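PDB 2BDV: phage-related conserved hypothetical protein, BB2244 from Bordetella bronchiseptica, which is of unknown function but probably, like other SRAP proteins, recognises and covalently traps abasic sites in single-stranded DNA. Local coordinates for residues A6-P11 / P98-Y103; G61-G66 / L141-G146; W102-A107 / V161-P166; K116-I121 / Y203-E208. All coordinates share one frame; numbering follows the deposited sequence.

Contact 1: residues A6-P11 / P98-Y103; sequences AQKSAP and PADGWY
Ala6 faces Gly101 at the end of strand 5-7, and Gln7 lies opposite Ala99; the touching parts run in roughly opposed directions, 138° apart end to end. Two backbone bonds join them: Ala6 N donates to Gly101 O at 2.9 Å, and Asp100 N returns a bond to Ala6 O at 2.8 Å. Beyond Ala6 the pairing passes to side chains. The carboxylate of Asp100, its CG anti to the carbonyl carbon (chi1 -66°), turns to the loop that follows the strand. Its OD2 takes Lys8 N at 2.7 Å and Ser9 N at 3.1 Å, both from the same face of the carboxylate plane, and also accepts from the hydroxyl of Tyr14 in helix 11-18. The other oxygen, OD1, meets Ser9 OG at 2.5 Å, a length too short to be taken literally. Lys8 lays its CG against the same carboxylate, while its ammonium group lies well away from it. Gln7 extends beyond CG toward Pro98, and its NE2 donates almost straight to Pro98 O (2.7 Å, 171°), with that oxygen in the amide plane; the same nitrogen also bonds Leu43 O. Ala6 CB comes within 4.2 Å of Tyr103 CE1, whose ring leads to a hydroxyl bonded to Tyr34 O. The chain turns a corner at Asp100 as it leaves the four-stranded mixed sheet for the antiparallel one, and the N-terminal strand is hydrogen-bonded across that corner, an edge strand closing one side of the antiparallel sheet of this SRAP fold.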
# COMPACT_ATOMS: atom_id res chain seq x y z
N ALA A 6 -2.93 8.42 -2.30
CA ALA A 6 -3.69 9.14 -3.31
C ALA A 6 -3.81 8.34 -4.60
O ALA A 6 -2.81 7.83 -5.11
CB ALA A 6 -3.03 10.50 -3.59
N GLN A 7 -5.04 8.21 -5.10
CA GLN A 7 -5.31 7.52 -6.35
C GLN A 7 -6.09 8.50 -7.22
O GLN A 7 -7.33 8.53 -7.20
CB GLN A 7 -6.14 6.25 -6.13
CG GLN A 7 -5.39 5.13 -5.42
CD GLN A 7 -6.19 3.83 -5.34
OE1 GLN A 7 -7.41 3.85 -5.23
NE2 GLN A 7 -5.48 2.69 -5.37
N LYS A 8 -5.36 9.31 -7.98
CA LYS A 8 -5.98 10.32 -8.83
C LYS A 8 -5.91 10.08 -10.34
O LYS A 8 -6.63 10.72 -11.10
CB LYS A 8 -5.41 11.70 -8.49
CG LYS A 8 -3.94 11.73 -8.16
CD LYS A 8 -3.60 13.04 -7.46
CE LYS A 8 -2.11 13.24 -7.33
NZ LYS A 8 -1.79 14.55 -6.68
N SER A 9 -5.05 9.16 -10.77
CA SER A 9 -4.95 8.86 -12.20
C SER A 9 -6.10 7.96 -12.63
O SER A 9 -6.74 7.32 -11.81
CB SER A 9 -3.64 8.14 -12.51
OG SER A 9 -2.54 8.99 -12.32
N ALA A 10 -6.34 7.93 -13.93
CA ALA A 10 -7.39 7.10 -14.49
C ALA A 10 -7.00 5.65 -14.21
O ALA A 10 -5.83 5.29 -14.30
CB ALA A 10 -7.49 7.33 -15.99
N PRO A 11 -7.97 4.81 -13.86
CA PRO A 11 -7.68 3.40 -13.59
C PRO A 11 -6.96 2.68 -14.74
O PRO A 11 -6.11 1.83 -14.49
CB PRO A 11 -9.06 2.81 -13.28
CG PRO A 11 -10.00 3.73 -14.00
CD PRO A 11 -9.41 5.08 -13.72
N PRO A 98 -2.11 0.43 -6.46
CA PRO A 98 -1.63 1.57 -7.23
C PRO A 98 -1.83 2.89 -6.48
O PRO A 98 -2.79 3.04 -5.71
CB PRO A 98 -2.46 1.48 -8.51
CG PRO A 98 -3.72 0.87 -8.05
CD PRO A 98 -3.24 -0.22 -7.13
N ALA A 99 -0.92 3.84 -6.71
CA ALA A 99 -0.97 5.14 -6.06
C ALA A 99 -0.10 6.20 -6.74
O ALA A 99 1.01 5.92 -7.20
CB ALA A 99 -0.54 5.00 -4.60
N ASP A 100 -0.62 7.41 -6.79
CA ASP A 100 0.11 8.52 -7.39
C ASP A 100 1.07 9.08 -6.35
O ASP A 100 2.05 9.75 -6.68
CB ASP A 100 -0.90 9.57 -7.86
CG ASP A 100 -1.78 9.04 -8.99
OD1 ASP A 100 -1.35 9.12 -10.15
OD2 ASP A 100 -2.88 8.52 -8.71
N GLY A 101 0.79 8.76 -5.09
CA GLY A 101 1.62 9.21 -3.98
C GLY A 101 1.00 8.90 -2.62
O GLY A 101 -0.05 8.26 -2.54
N TRP A 102 1.65 9.32 -1.54
CA TRP A 102 1.13 9.07 -0.20
C TRP A 102 1.46 10.24 0.73
O TRP A 102 2.23 11.13 0.36
CB TRP A 102 1.69 7.74 0.36
CG TRP A 102 3.17 7.76 0.72
CD1 TRP A 102 3.70 7.98 1.96
CD2 TRP A 102 4.28 7.58 -0.16
NE1 TRP A 102 5.07 7.95 1.90
CE2 TRP A 102 5.46 7.70 0.61
CE3 TRP A 102 4.40 7.32 -1.54
CZ2 TRP A 102 6.74 7.58 0.06
CZ3 TRP A 102 5.67 7.20 -2.09
CH2 TRP A 102 6.83 7.33 -1.28
N TYR A 103 0.86 10.24 1.92
CA TYR A 103 1.11 11.32 2.85
C TYR A 103 1.79 10.88 4.14
O TYR A 103 1.56 9.78 4.63
CB TYR A 103 -0.20 12.01 3.23
CG TYR A 103 -1.04 12.47 2.07
CD1 TYR A 103 -1.89 11.59 1.40
CD2 TYR A 103 -1.02 13.80 1.65
CE1 TYR A 103 -2.70 12.02 0.36
CE2 TYR A 103 -1.82 14.24 0.61
CZ TYR A 103 -2.66 13.34 -0.03
OH TYR A 103 -3.46 13.79 -1.05

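Contact 2: residues G61-G66 / L141-G146; sequences GYKPHG and LDEAHG
Lys63 sets its side chain alongside that of Glu143, the two pointing the same way. Its CB begins the contact 3.6 Å from Glu143 CB. With CG anti to the backbone N (chi1 179°), the chain runs out past the glutamate: CD skirts Glu143 CB, and a bend at chi3 (64°) carries CE back to within 3.7 Å of that CB. NZ then closes a salt bridge with Glu143 OE2 at 3.0 Å, arriving from above the carboxylate plane. The backbones are tied at the root of the same pair, where Lys63 N donates to Glu143 O (2.9 Å, 162°). That carbonyl is gripped twice, since Gly146 N reaches it from the opposite face and so closes the short 3-10 turn. Gly146 CA packs on Gly61 O at 3.3 Å in a CA-H...O contact. The Tyr62 ring brings its CE1 edge to Ala144 O, 3.6 Å away and near the ring plane. Within the turn, His145 ND1 bonds the syn lone pair of Asp142 OD1. A salt bridge and a backbone hydrogen bond thus fasten the loop that precedes strand 73-75 to the short 3-10 turn directly before strand 147-151, two strands that pair in parallel in the mixed sheet.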
# COMPACT_ATOMS: atom_id res chain seq x y z
N GLY A 61 -6.99 -2.51 5.45
CA GLY A 61 -7.04 -2.65 6.89
C GLY A 61 -7.34 -4.09 7.29
O GLY A 61 -8.48 -4.54 7.20
N TYR A 62 -6.31 -4.81 7.74
CA TYR A 62 -6.46 -6.21 8.13
C TYR A 62 -6.65 -6.42 9.63
O TYR A 62 -5.83 -6.00 10.45
CB TYR A 62 -5.26 -7.05 7.65
CG TYR A 62 -5.32 -8.52 8.04
CD1 TYR A 62 -6.41 -9.31 7.68
CD2 TYR A 62 -4.30 -9.11 8.78
CE1 TYR A 62 -6.48 -10.65 8.05
CE2 TYR A 62 -4.36 -10.46 9.15
CZ TYR A 62 -5.45 -11.22 8.79
OH TYR A 62 -5.54 -12.55 9.17
N LYS A 63 -7.74 -7.11 9.97
CA LYS A 63 -8.10 -7.42 11.35
C LYS A 63 -8.11 -8.93 11.59
O LYS A 63 -9.08 -9.61 11.27
CB LYS A 63 -9.49 -6.86 11.66
CG LYS A 63 -9.96 -7.15 13.07
CD LYS A 63 -11.37 -6.62 13.31
CE LYS A 63 -12.39 -7.33 12.44
NZ LYS A 63 -13.73 -6.69 12.56
N PRO A 64 -7.03 -9.46 12.18
CA PRO A 64 -6.93 -10.90 12.47
C PRO A 64 -8.13 -11.40 13.26
O PRO A 64 -8.61 -10.74 14.18
CB PRO A 64 -5.62 -11.00 13.26
CG PRO A 64 -5.56 -9.68 13.97
CD PRO A 64 -5.94 -8.73 12.85
N HIS A 65 -8.61 -12.59 12.90
CA HIS A 65 -9.76 -13.21 13.54
C HIS A 65 -9.70 -13.23 15.07
O HIS A 65 -10.72 -13.05 15.74
CB HIS A 65 -9.93 -14.65 13.02
CG HIS A 65 -11.17 -15.33 13.51
ND1 HIS A 65 -11.26 -16.70 13.68
CD2 HIS A 65 -12.39 -14.84 13.85
CE1 HIS A 65 -12.46 -17.01 14.12
NE2 HIS A 65 -13.17 -15.90 14.23
N GLY A 66 -8.50 -13.43 15.62
CA GLY A 66 -8.34 -13.49 17.06
C GLY A 66 -7.78 -12.29 17.80
O GLY A 66 -7.29 -12.42 18.93
N LEU A 141 -16.15 -8.62 1.93
CA LEU A 141 -15.20 -7.51 1.89
C LEU A 141 -15.14 -6.74 3.20
O LEU A 141 -15.36 -5.52 3.24
CB LEU A 141 -15.57 -6.57 0.74
CG LEU A 141 -15.57 -7.20 -0.66
CD1 LEU A 141 -16.20 -6.24 -1.65
CD2 LEU A 141 -14.16 -7.56 -1.09
N ASP A 142 -14.83 -7.46 4.28
CA ASP A 142 -14.74 -6.86 5.61
C ASP A 142 -13.29 -6.79 6.12
O ASP A 142 -12.35 -7.18 5.41
CB ASP A 142 -15.62 -7.65 6.60
CG ASP A 142 -15.43 -9.16 6.49
OD1 ASP A 142 -14.34 -9.61 6.08
OD2 ASP A 142 -16.37 -9.91 6.85
N GLU A 143 -13.10 -6.30 7.34
CA GLU A 143 -11.77 -6.18 7.92
C GLU A 143 -11.10 -7.53 8.06
O GLU A 143 -9.87 -7.62 8.03
CB GLU A 143 -11.82 -5.51 9.30
CG GLU A 143 -12.66 -4.26 9.34
CD GLU A 143 -14.13 -4.60 9.42
OE1 GLU A 143 -14.96 -3.71 9.12
OE2 GLU A 143 -14.45 -5.75 9.79
N ALA A 144 -11.90 -8.57 8.23
CA ALA A 144 -11.38 -9.92 8.36
C ALA A 144 -10.68 -10.32 7.07
O ALA A 144 -9.87 -11.26 7.05
CB ALA A 144 -12.50 -10.90 8.67
N HIS A 145 -10.99 -9.62 5.98
CA HIS A 145 -10.35 -9.91 4.71
C HIS A 145 -9.69 -8.67 4.11
O HIS A 145 -9.56 -8.55 2.90
CB HIS A 145 -11.36 -10.52 3.73
CG HIS A 145 -11.97 -11.79 4.21
ND1 HIS A 145 -13.05 -11.82 5.07
CD2 HIS A 145 -11.60 -13.08 4.05
CE1 HIS A 145 -13.31 -13.07 5.41
NE2 HIS A 145 -12.44 -13.86 4.81
N GLY A 146 -9.27 -7.75 4.99
CA GLY A 146 -8.62 -6.53 4.53
C GLY A 146 -7.15 -6.74 4.21
O GLY A 146 -6.60 -7.80 4.48

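Contact 3: residues W102-A107 / V161-P166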
# COMPACT_ATOMS: atom_id res chain seq x y z
N TRP A 102 1.65 9.32 -1.54
CA TRP A 102 1.13 9.07 -0.20
C TRP A 102 1.46 10.24 0.73
O TRP A 102 2.23 11.13 0.36
CB TRP A 102 1.69 7.74 0.36
CG TRP A 102 3.17 7.76 0.72
CD1 TRP A 102 3.70 7.98 1.96
CD2 TRP A 102 4.28 7.58 -0.16
NE1 TRP A 102 5.07 7.95 1.90
CE2 TRP A 102 5.46 7.70 0.61
CE3 TRP A 102 4.40 7.32 -1.54
CZ2 TRP A 102 6.74 7.58 0.06
CZ3 TRP A 102 5.67 7.20 -2.09
CH2 TRP A 102 6.83 7.33 -1.28
N TYR A 103 0.86 10.24 1.92
CA TYR A 103 1.11 11.32 2.85
C TYR A 103 1.79 10.88 4.14
O TYR A 103 1.56 9.78 4.63
CB TYR A 103 -0.20 12.01 3.23
CG TYR A 103 -1.04 12.47 2.07
CD1 TYR A 103 -1.89 11.59 1.40
CD2 TYR A 103 -1.02 13.80 1.65
CE1 TYR A 103 -2.70 12.02 0.36
CE2 TYR A 103 -1.82 14.24 0.61
CZ TYR A 103 -2.66 13.34 -0.03
OH TYR A 103 -3.46 13.79 -1.05
N GLU A 104 2.63 11.77 4.67
CA GLU A 104 3.32 11.56 5.94
C GLU A 104 3.26 12.90 6.67
O GLU A 104 3.42 13.95 6.06
CB GLU A 104 4.78 11.17 5.73
CG GLU A 104 4.99 9.84 5.03
CD GLU A 104 6.46 9.53 4.81
OE1 GLU A 104 6.77 8.55 4.11
OE2 GLU A 104 7.29 10.28 5.35
N TRP A 105 3.02 12.86 7.98
CA TRP A 105 2.95 14.07 8.78
C TRP A 105 4.25 14.30 9.54
O TRP A 105 4.76 13.41 10.23
CB TRP A 105 1.78 13.96 9.76
CG TRP A 105 0.44 14.12 9.10
CD1 TRP A 105 -0.41 15.20 9.17
CD2 TRP A 105 -0.21 13.17 8.25
NE1 TRP A 105 -1.54 14.98 8.42
CE2 TRP A 105 -1.45 13.75 7.84
CE3 TRP A 105 0.12 11.89 7.78
CZ2 TRP A 105 -2.34 13.08 7.00
CZ3 TRP A 105 -0.77 11.23 6.93
CH2 TRP A 105 -1.99 11.83 6.55
N LYS A 106 4.79 15.50 9.39
CA LYS A 106 6.04 15.87 10.03
C LYS A 106 5.76 16.57 11.35
O LYS A 106 5.18 17.65 11.38
CB LYS A 106 6.83 16.80 9.11
CG LYS A 106 8.20 17.21 9.62
CD LYS A 106 9.12 16.01 9.78
CE LYS A 106 10.56 16.43 10.07
NZ LYS A 106 11.17 17.21 8.94
N ALA A 107 6.16 15.94 12.45
CA ALA A 107 5.96 16.51 13.77
C ALA A 107 6.71 17.83 13.82
O ALA A 107 7.92 17.87 13.58
CB ALA A 107 6.49 15.56 14.83
N VAL A 161 10.38 10.43 10.11
CA VAL A 161 11.18 9.30 10.56
C VAL A 161 10.41 8.30 11.43
O VAL A 161 10.88 7.19 11.67
CB VAL A 161 12.42 9.79 11.35
CG1 VAL A 161 13.25 10.70 10.46
CG2 VAL A 161 12.00 10.53 12.61
N HIS A 162 9.23 8.68 11.88
CA HIS A 162 8.41 7.79 12.71
C HIS A 162 7.37 7.04 11.88
O HIS A 162 6.61 6.22 12.41
CB HIS A 162 7.71 8.59 13.81
CG HIS A 162 8.62 9.03 14.91
ND1 HIS A 162 9.91 9.46 14.69
CD2 HIS A 162 8.42 9.15 16.25
CE1 HIS A 162 10.46 9.82 15.83
NE2 HIS A 162 9.58 9.64 16.79
N ASP A 163 7.32 7.32 10.58
CA ASP A 163 6.36 6.65 9.72
C ASP A 163 7.03 5.47 9.03
O ASP A 163 8.20 5.17 9.28
CB ASP A 163 5.78 7.63 8.69
CG ASP A 163 4.35 7.28 8.28
OD1 ASP A 163 3.55 8.22 8.09
OD2 ASP A 163 4.02 6.08 8.14
N ARG A 164 6.29 4.81 8.16
CA ARG A 164 6.80 3.64 7.46
C ARG A 164 6.56 3.80 5.97
O ARG A 164 5.43 3.73 5.50
CB ARG A 164 6.08 2.40 7.99
CG ARG A 164 6.28 2.18 9.49
CD ARG A 164 5.17 1.33 10.09
NE ARG A 164 4.01 2.15 10.43
CZ ARG A 164 3.95 2.98 11.47
NH1 ARG A 164 2.86 3.69 11.70
NH2 ARG A 164 4.98 3.08 12.30
N ARG A 165 7.63 4.01 5.21
CA ARG A 165 7.48 4.19 3.77
C ARG A 165 7.02 2.91 3.10
O ARG A 165 7.46 1.82 3.46
CB ARG A 165 8.79 4.67 3.15
CG ARG A 165 9.84 3.59 3.00
CD ARG A 165 11.12 4.19 2.46
NE ARG A 165 11.69 5.17 3.38
CZ ARG A 165 12.81 5.85 3.15
NH1 ARG A 165 13.25 6.71 4.05
NH2 ARG A 165 13.48 5.66 2.02
N PRO A 166 6.13 3.03 2.11
CA PRO A 166 5.61 1.87 1.38
C PRO A 166 6.60 1.35 0.35
O PRO A 166 7.27 2.12 -0.33
CB PRO A 166 4.35 2.43 0.73
CG PRO A 166 4.76 3.83 0.40
CD PRO A 166 5.45 4.27 1.69
O HOH W 1 1.32 8.42 6.80
O HOH W 2 3.37 10.55 9.33
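Trp102 and Glu104, on strand 101-107, meet Pro166 and Asp163 of a loop beside the N-terminal Cys2, the residue that in characterised SRAP relatives bonds covalently to abasic DNA. The Trp102 CG lies between backbone N and carbonyl carbon (chi1 70°), and the indole reaches tip to tip toward Pro166. CD of the proline rests over one face of the five-membered ring, 3.8 Å from its centroid and 18° off the normal, a CH-pi contact, while CG sits above the shared bond of the two rings, 3.8 Å from CD2. The ring edge is fixed as well: Trp102 NE1 donates to Glu104 OE1 at 2.9 Å and 173°, in the plane of the indole. Glu104, extended beyond CG, passes Asp163 with its CG 3.7 Å from OD1. Its carboxylate is held by three backbone N-H groups, OE1 by Met158 and OE2 by Val159 and Asp160. No direct hydrogen bond crosses the contact; waters do that work. Water 1 donates to both Tyr103 O (2.6 Å) and Asp163 OD1 (2.6 Å), and water 2 accepts from Trp105 N while lying next to the same OD1. The other oxygen, Asp163 OD2, takes Arg164 N on its anti lone pair at 2.6 Å and also bonds Cys2 N, which sets the aspartate beside the amino end of the modelled chain. The loop, between strand 147-151 and helix 171-178, thus packs against strand 101-107, with Pro166 continuing onto Phe129 and Ile149 of the mixed sheet and Trp102 onto Leu127 of the same sheet and, edge-to-face, Phe200.

Contact 4: residues K116-I121 / Y203-E208; sequences KQPYYI and YPVRQE
Tyr120 CG stands anti to its backbone N (chi1 175°) and Tyr203 CG lies between backbone N and carbonyl carbon (chi1 54°); the two side chains lie side by side, pointing the same way. Their rings meet obliquely, planes at 62°: Tyr120 CD2 comes 3.5 Å from Tyr203 CZ, and Tyr120 CB sits over one face of the Tyr203 ring, toward its rim. Their strands pair antiparallel. Tyr120 N donates to Tyr203 O (2.9 Å) and Tyr203 N to Tyr120 O (3.1 Å), a hydrogen-bonded pair, followed by the non-hydrogen-bonded pair of Tyr119 and Pro204. There Pro204 CB lies over a face of the Tyr119 ring, 4.1 Å from its centroid. As strand 201-204 ends, Val205 N still reaches Pro118 O at 3.0 Å. Gln117, bent at chi2, brings its amide to the same place: one N-H of NE2 goes to Pro118 O (2.8 Å), the other to Val205 O at a longer 3.2 Å, with both acceptors in the amide plane. Pro118 O is therefore approached from opposite faces by Val205 N and Gln117 NE2. Next to this carbonyl, Pro118 CG and Val205 CG1 are pressed to 3.2 Å, tighter than ordinary van der Waals contact. Tyr120 continues inward to the rings of Tyr103 and Tyr34. Aromatic and proline surfaces joined by uncharged hydrogen bonds thus hold the last strand of the sheet, and Pro204, having no N-H on its outward side, offers no backbone donor to a further strand.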
# COMPACT_ATOMS: atom_id res chain seq x y z
N LYS A 116 1.28 19.06 13.48
CA LYS A 116 1.93 18.31 12.44
C LYS A 116 1.69 18.89 11.06
O LYS A 116 0.57 19.30 10.73
CB LYS A 116 1.47 16.85 12.47
CG LYS A 116 2.08 16.03 13.59
CD LYS A 116 1.38 14.68 13.69
CE LYS A 116 2.19 13.68 14.51
NZ LYS A 116 3.49 13.37 13.82
N GLN A 117 2.75 18.92 10.26
CA GLN A 117 2.69 19.43 8.89
C GLN A 117 2.61 18.27 7.89
O GLN A 117 3.58 17.53 7.70
CB GLN A 117 3.93 20.29 8.61
CG GLN A 117 4.15 20.62 7.14
CD GLN A 117 3.03 21.45 6.55
OE1 GLN A 117 2.80 22.60 6.96
NE2 GLN A 117 2.31 20.88 5.58
N PRO A 118 1.46 18.09 7.24
CA PRO A 118 1.31 17.01 6.26
C PRO A 118 2.11 17.24 4.97
O PRO A 118 2.15 18.36 4.45
CB PRO A 118 -0.20 16.96 6.02
CG PRO A 118 -0.61 18.40 6.21
CD PRO A 118 0.18 18.81 7.43
N TYR A 119 2.75 16.20 4.46
CA TYR A 119 3.51 16.29 3.21
C TYR A 119 2.96 15.28 2.20
O TYR A 119 2.43 14.23 2.58
CB TYR A 119 5.00 15.97 3.45
CG TYR A 119 5.80 17.10 4.05
CD1 TYR A 119 5.76 17.36 5.42
CD2 TYR A 119 6.56 17.95 3.24
CE1 TYR A 119 6.44 18.44 5.97
CE2 TYR A 119 7.25 19.03 3.78
CZ TYR A 119 7.18 19.27 5.15
OH TYR A 119 7.84 20.36 5.69
N TYR A 120 3.08 15.61 0.92
CA TYR A 120 2.63 14.69 -0.13
C TYR A 120 3.90 14.22 -0.87
O TYR A 120 4.69 15.05 -1.30
CB TYR A 120 1.68 15.40 -1.12
CG TYR A 120 1.28 14.53 -2.30
CD1 TYR A 120 0.58 13.34 -2.09
CD2 TYR A 120 1.60 14.88 -3.60
CE1 TYR A 120 0.21 12.53 -3.14
CE2 TYR A 120 1.25 14.06 -4.68
CZ TYR A 120 0.55 12.88 -4.44
OH TYR A 120 0.16 12.05 -5.47
N ILE A 121 4.09 12.90 -0.97
CA ILE A 121 5.26 12.31 -1.62
C ILE A 121 4.83 11.60 -2.90
O ILE A 121 3.82 10.90 -2.91
CB ILE A 121 5.97 11.22 -0.74
CG1 ILE A 121 6.38 11.79 0.62
CG2 ILE A 121 7.24 10.75 -1.41
CD1 ILE A 121 5.27 11.87 1.61
N TYR A 203 6.23 17.73 -1.26
CA TYR A 203 5.99 19.10 -0.85
C TYR A 203 4.97 19.15 0.28
O TYR A 203 4.20 18.21 0.48
CB TYR A 203 5.51 19.95 -2.05
CG TYR A 203 4.30 19.40 -2.77
CD1 TYR A 203 4.45 18.55 -3.88
CD2 TYR A 203 3.02 19.71 -2.34
CE1 TYR A 203 3.34 18.02 -4.53
CE2 TYR A 203 1.90 19.18 -2.98
CZ TYR A 203 2.06 18.34 -4.07
OH TYR A 203 0.95 17.82 -4.69
N PRO A 204 4.96 20.25 1.05
CA PRO A 204 3.99 20.35 2.15
C PRO A 204 2.62 20.71 1.59
O PRO A 204 2.50 21.63 0.78
CB PRO A 204 4.57 21.45 3.02
CG PRO A 204 5.18 22.38 2.00
CD PRO A 204 5.85 21.43 1.02
N VAL A 205 1.59 19.97 2.00
CA VAL A 205 0.25 20.26 1.52
C VAL A 205 -0.27 21.41 2.39
O VAL A 205 -0.17 21.36 3.61
CB VAL A 205 -0.68 19.03 1.63
CG1 VAL A 205 -0.59 18.45 3.01
CG2 VAL A 205 -2.12 19.43 1.31
N ARG A 206 -0.82 22.43 1.75
CA ARG A 206 -1.30 23.61 2.45
C ARG A 206 -2.79 23.55 2.77
O ARG A 206 -3.27 24.29 3.62
CB ARG A 206 -0.96 24.84 1.62
CG ARG A 206 0.48 24.79 1.07
CD ARG A 206 0.86 26.02 0.26
NE ARG A 206 2.04 25.79 -0.57
CZ ARG A 206 2.70 26.75 -1.21
NH1 ARG A 206 2.29 28.01 -1.12
NH2 ARG A 206 3.76 26.46 -1.96
N GLN A 207 -3.50 22.65 2.10
CA GLN A 207 -4.93 22.48 2.32
C GLN A 207 -5.11 21.58 3.54
O GLN A 207 -4.14 21.20 4.20
CB GLN A 207 -5.58 21.84 1.08
CG GLN A 207 -5.35 20.33 0.94
CD GLN A 207 -5.76 19.78 -0.42
OE1 GLN A 207 -5.97 18.58 -0.58
NE2 GLN A 207 -5.86 20.66 -1.41
N GLU A 208 -6.36 21.25 3.86
CA GLU A 208 -6.68 20.39 5.00
C GLU A 208 -6.76 18.93 4.57
O GLU A 208 -7.58 18.57 3.72
CB GLU A 208 -8.01 20.79 5.63
CG GLU A 208 -7.93 21.86 6.70
CD GLU A 208 -7.33 23.16 6.19
OE1 GLU A 208 -7.90 23.75 5.25
OE2 GLU A 208 -6.28 23.58 6.74

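Contacts 1, 3 and 4 follow one antiparallel sheet across its strands: contact 1 joins strand 5-7 to 101-107, contact 3 lays a loop against 101-107, and contact 4 adds 201-204 to 116-123. Contacts 1 and 3 share Trp102 and Tyr103, and strands 101-107 and 116-123, neighbours in chain and sheet, link both to contact 4, through Glu104 O to Tyr119 N among others. Centres of contacts 3 and 4 are about 11 Å apart. Contact 2 lies by the mixed sheet, its centre about 23 to 30 Å from the others. Along the chain its segments alternate with theirs, so distant sequence is interwoven into one compact SRAP fold.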